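Local coordinates for protein aldehyde dehydrogenase (Burkholderia vietnamiensis, PDB 5KF0) that probably catalyses the NAD(P)+-dependent oxidation of aldehydes to carboxylic acids, forming a tetramer that binds NADPH, at residues F398-F401 / D402-L405; D269-E272 / Q273-Y276; A61-P64 / M65-L68; P15-A19 / N20-Y24. All coordinates share one frame; numbering follows the deposited sequence.

Interaction 1 of 4, residues F398-F401 / D402-L405; sequences FDRF and DDAL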
loop_
_atom_site.group_PDB
_atom_site.type_symbol
_atom_site.label_atom_id
_atom_site.label_comp_id
_atom_site.label_asym_id
_atom_site.label_seq_id
_atom_site.Cartn_x
_atom_site.Cartn_y
_atom_site.Cartn_z
ATOM N N PHE A 398 14.490 35.425 16.424
ATOM C CA PHE A 398 15.659 34.685 15.944
ATOM C C PHE A 398 16.206 35.327 14.675
ATOM O O PHE A 398 15.511 36.078 13.986
ATOM C CB PHE A 398 15.342 33.202 15.673
ATOM C CG PHE A 398 14.481 32.966 14.459
ATOM C CD1 PHE A 398 15.053 32.679 13.220
ATOM C CD2 PHE A 398 13.093 33.014 14.559
ATOM C CE1 PHE A 398 14.248 32.454 12.098
ATOM C CE2 PHE A 398 12.284 32.781 13.447
ATOM C CZ PHE A 398 12.861 32.511 12.218
ATOM N N ASP A 399 17.479 35.021 14.386
ATOM C CA ASP A 399 18.191 35.448 13.181
ATOM C C ASP A 399 18.378 34.322 12.177
ATOM O O ASP A 399 18.189 34.522 10.973
ATOM C CB ASP A 399 19.591 35.988 13.520
ATOM C CG ASP A 399 19.563 37.205 14.384
ATOM O OD1 ASP A 399 18.609 38.002 14.273
ATOM O OD2 ASP A 399 20.517 37.375 15.167
ATOM N N ARG A 400 18.796 33.150 12.646
ATOM C CA ARG A 400 19.152 32.022 11.797
ATOM C C ARG A 400 18.075 30.958 11.907
ATOM O O ARG A 400 17.709 30.568 13.016
ATOM C CB ARG A 400 20.494 31.413 12.212
ATOM C CG ARG A 400 21.708 32.292 12.019
ATOM C CD ARG A 400 22.986 31.512 12.358
ATOM N NE ARG A 400 23.077 31.198 13.783
ATOM C CZ ARG A 400 22.772 30.020 14.323
ATOM N NH1 ARG A 400 22.353 29.016 13.558
ATOM N NH2 ARG A 400 22.889 29.843 15.634
ATOM N N PHE A 401 17.606 30.459 10.763
ATOM C CA PHE A 401 16.541 29.457 10.779
ATOM C C PHE A 401 16.914 28.237 11.623
ATOM O O PHE A 401 16.072 27.706 12.358
ATOM C CB PHE A 401 16.195 29.047 9.343
ATOM C CG PHE A 401 14.928 28.245 9.228
ATOM C CD1 PHE A 401 13.689 28.856 9.389
ATOM C CD2 PHE A 401 14.972 26.885 8.952
ATOM C CE1 PHE A 401 12.515 28.115 9.283
ATOM C CE2 PHE A 401 13.804 26.140 8.845
ATOM C CZ PHE A 401 12.571 26.756 9.018
ATOM N N ASP A 402 18.171 27.785 11.544
ATOM C CA ASP A 402 18.575 26.611 12.319
ATOM C C ASP A 402 18.497 26.870 13.821
ATOM O O ASP A 402 18.231 25.944 14.599
ATOM C CB ASP A 402 19.997 26.189 11.938
ATOM C CG ASP A 402 20.032 25.172 10.813
ATOM O OD1 ASP A 402 18.963 24.834 10.262
ATOM O OD2 ASP A 402 21.151 24.712 10.482
ATOM N N ASP A 403 18.724 28.117 14.245
ATOM C CA ASP A 403 18.565 28.463 15.654
ATOM C C ASP A 403 17.098 28.382 16.074
ATOM O O ASP A 403 16.787 27.929 17.179
ATOM C CB ASP A 403 19.124 29.862 15.908
ATOM C CG ASP A 403 19.013 30.289 17.363
ATOM O OD1 ASP A 403 18.484 31.393 17.610
ATOM O OD2 ASP A 403 19.469 29.547 18.255
ATOM N N ALA A 404 16.186 28.843 15.213
ATOM C CA ALA A 404 14.764 28.686 15.497
ATOM C C ALA A 404 14.401 27.219 15.665
ATOM O O ALA A 404 13.672 26.852 16.597
ATOM C CB ALA A 404 13.929 29.317 14.379
ATOM N N LEU A 405 14.918 26.356 14.783
ATOM C CA LEU A 405 14.607 24.932 14.890
ATOM C C LEU A 405 15.134 24.359 16.200
ATOM O O LEU A 405 14.425 23.613 16.894
ATOM C CB LEU A 405 15.192 24.160 13.700
ATOM C CG LEU A 405 14.690 24.554 12.306
ATOM C CD1 LEU A 405 15.374 23.702 11.236
ATOM C CD2 LEU A 405 13.179 24.431 12.199
HETATM O O HOH W 1 19.143 33.251 15.677
HETATM O O HOH W 2 21.435 27.728 17.970
#
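The methyl of Ala404 sits squarely over one face of the Phe398 ring, a CH-pi contact in which CB lies 3.6 Å from the ring centroid and only 7° off the normal; the backbone N of Arg400 lies at the edge of the same ring, in its plane. A chi1 of 71°, with CG between the backbone N and the carbonyl carbon, brings the Phe398 ring against Ala404. The second flat group, the guanidinium of Arg400, carries CB of Asp403 over one face and CB of Asp402 near its plane. Arg400 NH2 and Asp403 OD2 are 4.3 Å apart, but no N-H of Arg400 points at the carboxylate; besides the charges, a water joins the two atoms, weakly on the arginine side. Asp403 forms its salt bridge with Arg407, and Asp402 with Arg429. A second water joins Asp403 OD1 to Asp399 N. Phe401, with CG anti to its N (chi1 -168°), reaches along the helix to Leu405, CE2 standing 3.8 Å from CD1, and stacks on His426. Ile265 of strand 263-266 touches all four apolar side chains, Phe398, Phe401, Ala404 and Leu405. Arg400 O accepts from Ala404 N at 3.2 Å and weakly from Asp403 N, while Phe401 O takes Leu405 N. This is a strand-to-helix connection with Arg400 as N-cap, carrying the parallel strand 392-398 into helix 401-409 in the manner of an alpha/beta fold.

Interaction 2 of 4, residues D269-E272 / Q273-Y276; sequences DQFE and QLDY
Gln270 and Gln273 meet through their side-chain amides: NE2 of Gln273 donates to OE1 of Gln270, almost straight at 170°; the modelled 2.5 Å is shorter than usual and its exact value doubtful. The donor lies in the plane of the Gln270 carbonyl, on a lone pair, although the two amides are turned 76° against each other. The side chains run side by side, Gln270 bent at chi2 (-65°) and Gln273 extended beyond CG. Further partners make a chain of side-chain hydrogen bonds from Asp269 through Gln270 to Gln273. NE2 of Gln270 donates to Asp269 OD1 at 2.9 Å, arriving from above the carboxylate plane, and Asp269 OD2 accepts from the backbone N of Asp422. At the other end Gln273 NE2 also donates to Asn442 OD1, and its OE1 takes a weak bond from Arg485 of the second subunit. This probably fixes the amide orientation of Gln270 and, less firmly, that of Gln273. The backbone turn is closed by Gln273 N on Gln270 O at 3.1 Å and by a weak bond from Leu274 N to Phe271 O. Asp275 N, in the first turn of the helix, gives its hydrogen to a water 3.1 Å away, which in turn bonds weakly to Glu272 O. Leu274 CD1 closes the apolar side against CD1 of Phe271 at 4.1 Å. The arrangement is that of a short 3-10 segment leading into the N-terminus of helix 274-286, with Gln273 at the N-cap position.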
loop_
_atom_site.group_PDB
_atom_site.type_symbol
_atom_site.label_atom_id
_atom_site.label_comp_id
_atom_site.label_asym_id
_atom_site.label_seq_id
_atom_site.Cartn_x
_atom_site.Cartn_y
_atom_site.Cartn_z
ATOM N N ASP A 269 10.388 35.509 5.125
ATOM C CA ASP A 269 9.712 35.772 3.858
ATOM C C ASP A 269 8.217 36.054 4.017
ATOM O O ASP A 269 7.484 36.052 3.022
ATOM C CB ASP A 269 9.924 34.594 2.890
ATOM C CG ASP A 269 9.398 33.263 3.430
ATOM O OD1 ASP A 269 8.834 33.224 4.544
ATOM O OD2 ASP A 269 9.562 32.237 2.728
ATOM N N GLN A 270 7.758 36.334 5.232
ATOM C CA GLN A 270 6.330 36.387 5.529
ATOM C C GLN A 270 5.749 37.801 5.569
ATOM O O GLN A 270 4.581 37.954 5.942
ATOM C CB GLN A 270 6.058 35.680 6.861
ATOM C CG GLN A 270 6.328 34.177 6.797
ATOM C CD GLN A 270 5.376 33.497 5.845
ATOM O OE1 GLN A 270 4.168 33.468 6.086
ATOM N NE2 GLN A 270 5.909 32.968 4.740
ATOM N N PHE A 271 6.506 38.832 5.183
ATOM C CA PHE A 271 6.002 40.197 5.377
ATOM C C PHE A 271 4.654 40.417 4.691
ATOM O O PHE A 271 3.740 41.016 5.274
ATOM C CB PHE A 271 7.004 41.236 4.878
ATOM C CG PHE A 271 6.535 42.654 5.091
ATOM C CD1 PHE A 271 6.698 43.269 6.323
ATOM C CD2 PHE A 271 5.900 43.353 4.075
ATOM C CE1 PHE A 271 6.252 44.565 6.536
ATOM C CE2 PHE A 271 5.451 44.648 4.281
ATOM C CZ PHE A 271 5.631 45.254 5.514
ATOM N N GLU A 272 4.503 39.927 3.459
ATOM C CA GLU A 272 3.288 40.198 2.701
ATOM C C GLU A 272 2.054 39.477 3.238
ATOM O O GLU A 272 0.939 39.823 2.840
ATOM C CB GLU A 272 3.493 39.835 1.229
ATOM C CG GLU A 272 4.523 40.708 0.530
ATOM C CD GLU A 272 4.098 42.160 0.464
ATOM O OE1 GLU A 272 2.915 42.420 0.153
ATOM O OE2 GLU A 272 4.942 43.041 0.737
ATOM N N GLN A 273 2.196 38.476 4.100
ATOM C CA GLN A 273 0.998 37.854 4.656
ATOM C C GLN A 273 0.998 37.894 6.179
ATOM O O GLN A 273 0.477 37.000 6.845
ATOM C CB GLN A 273 0.804 36.429 4.134
ATOM C CG GLN A 273 1.891 35.418 4.433
ATOM C CD GLN A 273 1.414 33.989 4.134
ATOM O OE1 GLN A 273 0.461 33.799 3.371
ATOM N NE2 GLN A 273 2.057 32.983 4.751
ATOM N N LEU A 274 1.533 38.980 6.749
ATOM C CA LEU A 274 1.591 39.085 8.206
ATOM C C LEU A 274 0.203 39.084 8.839
ATOM O O LEU A 274 0.024 38.540 9.931
ATOM C CB LEU A 274 2.365 40.339 8.623
ATOM C CG LEU A 274 3.880 40.151 8.708
ATOM C CD1 LEU A 274 4.543 41.426 9.235
ATOM C CD2 LEU A 274 4.253 38.940 9.566
ATOM N N ASP A 275 -0.794 39.697 8.192
ATOM C CA ASP A 275 -2.130 39.692 8.789
ATOM C C ASP A 275 -2.681 38.274 8.879
ATOM O O ASP A 275 -3.316 37.910 9.876
ATOM C CB ASP A 275 -3.086 40.588 8.001
ATOM C CG ASP A 275 -2.814 42.071 8.216
ATOM O OD1 ASP A 275 -2.195 42.431 9.239
ATOM O OD2 ASP A 275 -3.224 42.878 7.360
ATOM N N TYR A 276 -2.441 37.454 7.850
ATOM C CA TYR A 276 -2.844 36.053 7.908
ATOM C C TYR A 276 -2.109 35.329 9.026
ATOM O O TYR A 276 -2.715 34.595 9.817
ATOM C CB TYR A 276 -2.567 35.359 6.567
ATOM C CG TYR A 276 -2.545 33.845 6.683
ATOM C CD1 TYR A 276 -1.345 33.138 6.650
ATOM C CD2 TYR A 276 -3.727 33.125 6.846
ATOM C CE1 TYR A 276 -1.330 31.745 6.784
ATOM C CE2 TYR A 276 -3.725 31.745 6.966
ATOM C CZ TYR A 276 -2.519 31.062 6.934
ATOM O OH TYR A 276 -2.525 29.694 7.075
HETATM O O HOH W 3 -0.535 41.248 5.568
#

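Interaction 3 of 4, residues A61-P64 / M65-L68; sequences AVKP and MREL
Lys63 and Glu67, four residues apart, form a salt bridge between NZ and OE2, modelled at 2.4 Å, too short for the spacing to be trusted. Lys63 reaches it by leaving the backbone with CG anti to N (chi1 -176°) and bending near its end, while Glu67 stays extended beyond CG. Arg66, modelled in two conformers, lays its guanidinium against Lys63 in the one described here: Lys63 CA lies over one face, and NH2 comes 3.5 Å from Lys63 CG. Val62 CG1 approaches near the guanidinium plane, 4.2 Å from NH1. At Lys63 and Arg66 this side faces the second subunit. The two cationic ends, Lys63 NZ and Arg66 NH2, stand 4.2 Å apart; Glu433 of the second subunit, in a salt bridge with Arg66 and a long, weak ion pair with Lys63, probably offsets the two like charges.

Backbone bonds follow the alpha-helical pattern: Met65 N to Ala61 O and Arg66 N to Val62 O, each 2.9 Å, then Glu67 N to Lys63 O at 3.0 Å. Leu68 N to Pro64 O is weak, and Leu68 N also bonds Met65 O.

Apolar contact is slight within the helix, with Ala61 CB 4.4 Å from Met65 CG. Helix 62-67 lies between helices 48-60 and 70-86 in sequence; Met65 packs on Pro207 and Ala210, and Arg66 on strand 143-151.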
loop_
_atom_site.group_PDB
_atom_site.type_symbol
_atom_site.label_atom_id
_atom_site.label_comp_id
_atom_site.label_asym_id
_atom_site.label_seq_id
_atom_site.Cartn_x
_atom_site.Cartn_y
_atom_site.Cartn_z
ATOM N N ALA A 61 -18.049 -10.241 25.000
ATOM C CA ALA A 61 -18.413 -9.682 23.702
ATOM C C ALA A 61 -17.327 -9.824 22.643
ATOM O O ALA A 61 -17.558 -9.429 21.497
ATOM C CB ALA A 61 -18.773 -8.195 23.845
ATOM N N VAL A 62 -16.152 -10.359 22.986
ATOM C CA VAL A 62 -15.038 -10.402 22.035
ATOM C C VAL A 62 -15.410 -11.190 20.780
ATOM O O VAL A 62 -15.239 -10.713 19.652
ATOM C CB VAL A 62 -13.783 -10.972 22.716
ATOM C CG1 VAL A 62 -12.730 -11.334 21.670
ATOM C CG2 VAL A 62 -13.235 -9.932 23.692
ATOM N N LYS A 63 -15.912 -12.414 20.951
ATOM C CA LYS A 63 -16.217 -13.222 19.770
ATOM C C LYS A 63 -17.388 -12.639 18.982
ATOM O O LYS A 63 -17.268 -12.503 17.751
ATOM C CB LYS A 63 -16.444 -14.683 20.177
ATOM C CG LYS A 63 -16.680 -15.623 19.003
ATOM C CD LYS A 63 -16.542 -17.079 19.453
ATOM C CE LYS A 63 -17.498 -17.998 18.710
ATOM N NZ LYS A 63 -17.116 -18.160 17.283
ATOM N N PRO A 64 -18.503 -12.233 19.600
ATOM C CA PRO A 64 -19.576 -11.616 18.803
ATOM C C PRO A 64 -19.136 -10.372 18.040
ATOM O O PRO A 64 -19.546 -10.174 16.887
ATOM C CB PRO A 64 -20.637 -11.289 19.862
ATOM C CG PRO A 64 -20.411 -12.300 20.932
ATOM C CD PRO A 64 -18.935 -12.492 20.991
ATOM N N MET A 65 -18.306 -9.526 18.652
ATOM C CA MET A 65 -17.801 -8.348 17.950
ATOM C C MET A 65 -16.892 -8.745 16.796
ATOM O O MET A 65 -16.965 -8.157 15.712
ATOM C CB MET A 65 -17.054 -7.429 18.923
ATOM C CG MET A 65 -17.964 -6.605 19.801
ATOM S SD MET A 65 -18.997 -5.483 18.821
ATOM C CE MET A 65 -17.783 -4.359 18.167
ATOM N N ARG A 66 -16.031 -9.743 17.017
ATOM C CA ARG A 66 -15.125 -10.207 15.971
ATOM C C ARG A 66 -15.888 -10.783 14.780
ATOM O O ARG A 66 -15.415 -10.712 13.640
ATOM C CB ARG A 66 -14.169 -11.252 16.550
ATOM C CG ARG A 66 -13.169 -11.821 15.563
ATOM C CD ARG A 66 -12.232 -12.833 16.221
ATOM N NE ARG A 66 -12.812 -14.174 16.344
ATOM C CZ ARG A 66 -13.006 -14.810 17.497
ATOM N NH1 ARG A 66 -12.678 -14.231 18.648
ATOM N NH2 ARG A 66 -13.525 -16.030 17.497
ATOM N N GLU A 67 -17.061 -11.346 15.017
ATOM C CA GLU A 67 -17.829 -11.967 13.944
ATOM C C GLU A 67 -18.746 -10.996 13.216
ATOM O O GLU A 67 -19.295 -11.356 12.169
ATOM C CB GLU A 67 -18.640 -13.138 14.504
ATOM C CG GLU A 67 -17.734 -14.268 14.972
ATOM C CD GLU A 67 -18.483 -15.448 15.528
ATOM O OE1 GLU A 67 -19.674 -15.300 15.867
ATOM O OE2 GLU A 67 -17.872 -16.532 15.627
ATOM N N LEU A 68 -18.929 -9.793 13.740
ATOM C CA LEU A 68 -19.742 -8.785 13.078
ATOM C C LEU A 68 -19.129 -8.427 11.726
ATOM O O LEU A 68 -17.969 -7.985 11.681
ATOM C CB LEU A 68 -19.832 -7.552 13.969
ATOM C CG LEU A 68 -21.064 -6.655 13.929
ATOM C CD1 LEU A 68 -22.297 -7.462 14.296
ATOM C CD2 LEU A 68 -20.862 -5.497 14.896
#

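Interaction 4 of 4, residues P15-A19 / N20-Y24; sequences PYYLA and NEAVY
Strands 16-18 and 21-23 pair antiparallel round a type I' turn from Leu18 to Glu21, their directions 128° apart, with Tyr16-Val23 and Leu18-Glu21 as hydrogen-bonded pairs (Val23 N to Tyr16 O 2.8 Å, Leu18 N to Glu21 O 2.9 Å) and Tyr17-Ala22 as the non-hydrogen-bonded pair between them.

Pro15 and Tyr24 meet at the open end of the hairpin: Pro15 CB stands over the centre of the Tyr24 ring, 3.5 Å from its centroid and 1° off the normal, a CH-pi contact. Pro15 CG also touches Ala22 CB at 3.6 Å. On the face that carries Ala22, Tyr17 (chi1 -77°) lies across its neighbour strand, one ring face over Ala22 CA and CE1 3.7 Å from Ala22 CB. The other face of the hairpin holds Tyr16, Leu18, Glu21 and Val23; Tyr16 CE1 lies 3.6 Å from Val23 CB, and Val23 CG2 reaches back to Leu18 CB at 4.1 Å. A water bridges Ala19 O to Glu21 OE1, donating to both oxygens, while Asn20 OD1 accepts from Gly209 N.

Within this chain, strand 21-23 is an outermost strand of a mixed four-stranded sheet, next to strand 13-18. Tyr17 packs against helix 192-202, and Tyr16, Leu18 and Ala19 touch helix 48-60. Backbone bonds tie Tyr17 and Asn20 to Val213 and Phe211 of strand 211-213, which itself is an outermost strand of the six-stranded sheet.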
loop_
_atom_site.group_PDB
_atom_site.type_symbol
_atom_site.label_atom_id
_atom_site.label_comp_id
_atom_site.label_asym_id
_atom_site.label_seq_id
_atom_site.Cartn_x
_atom_site.Cartn_y
_atom_site.Cartn_z
ATOM N N PRO A 15 -27.583 8.494 33.282
ATOM C CA PRO A 15 -27.072 7.197 33.726
ATOM C C PRO A 15 -25.660 6.985 33.202
ATOM O O PRO A 15 -25.164 7.745 32.366
ATOM C CB PRO A 15 -28.041 6.216 33.067
ATOM C CG PRO A 15 -28.309 6.881 31.715
ATOM C CD PRO A 15 -28.274 8.390 31.984
ATOM N N TYR A 16 -25.011 5.935 33.694
ATOM C CA TYR A 16 -23.860 5.422 32.960
ATOM C C TYR A 16 -24.308 4.233 32.123
ATOM O O TYR A 16 -25.438 3.761 32.234
ATOM C CB TYR A 16 -22.664 5.068 33.868
ATOM C CG TYR A 16 -22.832 4.058 34.982
ATOM C CD1 TYR A 16 -23.182 2.731 34.723
ATOM C CD2 TYR A 16 -22.561 4.414 36.300
ATOM C CE1 TYR A 16 -23.299 1.804 35.755
ATOM C CE2 TYR A 16 -22.676 3.497 37.327
ATOM C CZ TYR A 16 -23.048 2.199 37.054
ATOM O OH TYR A 16 -23.162 1.279 38.075
ATOM N N TYR A 17 -23.424 3.775 31.242
ATOM C CA TYR A 17 -23.766 2.708 30.308
ATOM C C TYR A 17 -22.886 1.505 30.585
ATOM O O TYR A 17 -21.659 1.577 30.450
ATOM C CB TYR A 17 -23.652 3.186 28.860
ATOM C CG TYR A 17 -24.861 4.032 28.521
ATOM C CD1 TYR A 17 -25.975 3.471 27.904
ATOM C CD2 TYR A 17 -24.922 5.370 28.900
ATOM C CE1 TYR A 17 -27.107 4.234 27.633
ATOM C CE2 TYR A 17 -26.053 6.141 28.635
ATOM C CZ TYR A 17 -27.136 5.561 28.001
ATOM O OH TYR A 17 -28.267 6.315 27.731
ATOM N N LEU A 18 -23.522 0.413 30.997
ATOM C CA LEU A 18 -22.846 -0.824 31.362
ATOM C C LEU A 18 -23.329 -1.897 30.400
ATOM O O LEU A 18 -24.524 -2.227 30.383
ATOM C CB LEU A 18 -23.149 -1.197 32.818
ATOM C CG LEU A 18 -22.666 -2.560 33.311
ATOM C CD1 LEU A 18 -21.172 -2.625 33.242
ATOM C CD2 LEU A 18 -23.157 -2.820 34.742
ATOM N N ALA A 19 -22.402 -2.443 29.613
ATOM C CA ALA A 19 -22.719 -3.461 28.606
ATOM C C ALA A 19 -23.914 -3.034 27.756
ATOM O O ALA A 19 -24.922 -3.739 27.634
ATOM C CB ALA A 19 -22.953 -4.823 29.257
ATOM N N ASN A 20 -23.796 -1.839 27.192
ATOM C CA ASN A 20 -24.666 -1.226 26.201
ATOM C C ASN A 20 -25.937 -0.625 26.785
ATOM O O ASN A 20 -26.709 -0.070 26.008
ATOM C CB ASN A 20 -25.124 -2.186 25.085
ATOM C CG ASN A 20 -23.979 -2.911 24.388
ATOM O OD1 ASN A 20 -22.972 -3.289 25.001
ATOM N ND2 ASN A 20 -24.153 -3.142 23.088
ATOM N N GLU A 21 -26.206 -0.737 28.092
ATOM C CA GLU A 21 -27.507 -0.350 28.625
ATOM C C GLU A 21 -27.377 0.675 29.748
ATOM O O GLU A 21 -26.415 0.667 30.519
ATOM C CB GLU A 21 -28.283 -1.597 29.112
ATOM C CG GLU A 21 -28.543 -2.578 27.955
ATOM C CD GLU A 21 -29.423 -3.771 28.329
ATOM O OE1 GLU A 21 -28.939 -4.923 28.268
ATOM O OE2 GLU A 21 -30.593 -3.557 28.675
ATOM N N ALA A 22 -28.376 1.553 29.834
ATOM C CA ALA A 22 -28.360 2.636 30.815
ATOM C C ALA A 22 -28.606 2.114 32.225
ATOM O O ALA A 22 -29.516 1.308 32.455
ATOM C CB ALA A 22 -29.425 3.671 30.471
ATOM N N VAL A 23 -27.799 2.593 33.176
ATOM C CA VAL A 23 -27.945 2.256 34.591
ATOM C C VAL A 23 -27.957 3.555 35.387
ATOM O O VAL A 23 -26.943 4.267 35.440
ATOM C CB VAL A 23 -26.830 1.328 35.096
ATOM C CG1 VAL A 23 -27.060 0.986 36.561
ATOM C CG2 VAL A 23 -26.748 0.064 34.251
ATOM N N TYR A 24 -29.091 3.859 36.015
ATOM C CA TYR A 24 -29.212 5.051 36.861
ATOM C C TYR A 24 -28.795 4.713 38.297
ATOM O O TYR A 24 -29.582 4.757 39.244
ATOM C CB TYR A 24 -30.638 5.595 36.796
ATOM C CG TYR A 24 -30.977 6.267 35.475
ATOM C CD1 TYR A 24 -30.732 7.621 35.285
ATOM C CD2 TYR A 24 -31.536 5.546 34.424
ATOM C CE1 TYR A 24 -31.032 8.241 34.087
ATOM C CE2 TYR A 24 -31.838 6.162 33.217
ATOM C CZ TYR A 24 -31.585 7.511 33.062
ATOM O OH TYR A 24 -31.879 8.147 31.876
HETATM O O HOH W 4 -26.392 -5.182 29.371
#

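Overall arrangement
Along the chain the contacts run 15-24, 61-68, 269-276 and 398-405, and in space they fall into two pairs on opposite sides of the chain's centre. Interactions 3 and 4 have centres about 20 Å apart, linked through the loop that includes Pro207, which both touch. Interactions 1 and 2 have centres about 18 Å apart and belong to the region of the eight-stranded sheet: strand 263-266 leads toward interaction 2 and strand 392-398 into interaction 1. From either of these to interaction 3 or 4, centres lie 53 or 54 Å apart. Interactions 2 and 3 both touch the second subunit, so well-separated parts of the chain contribute to the interface with the second subunit of the tetramer.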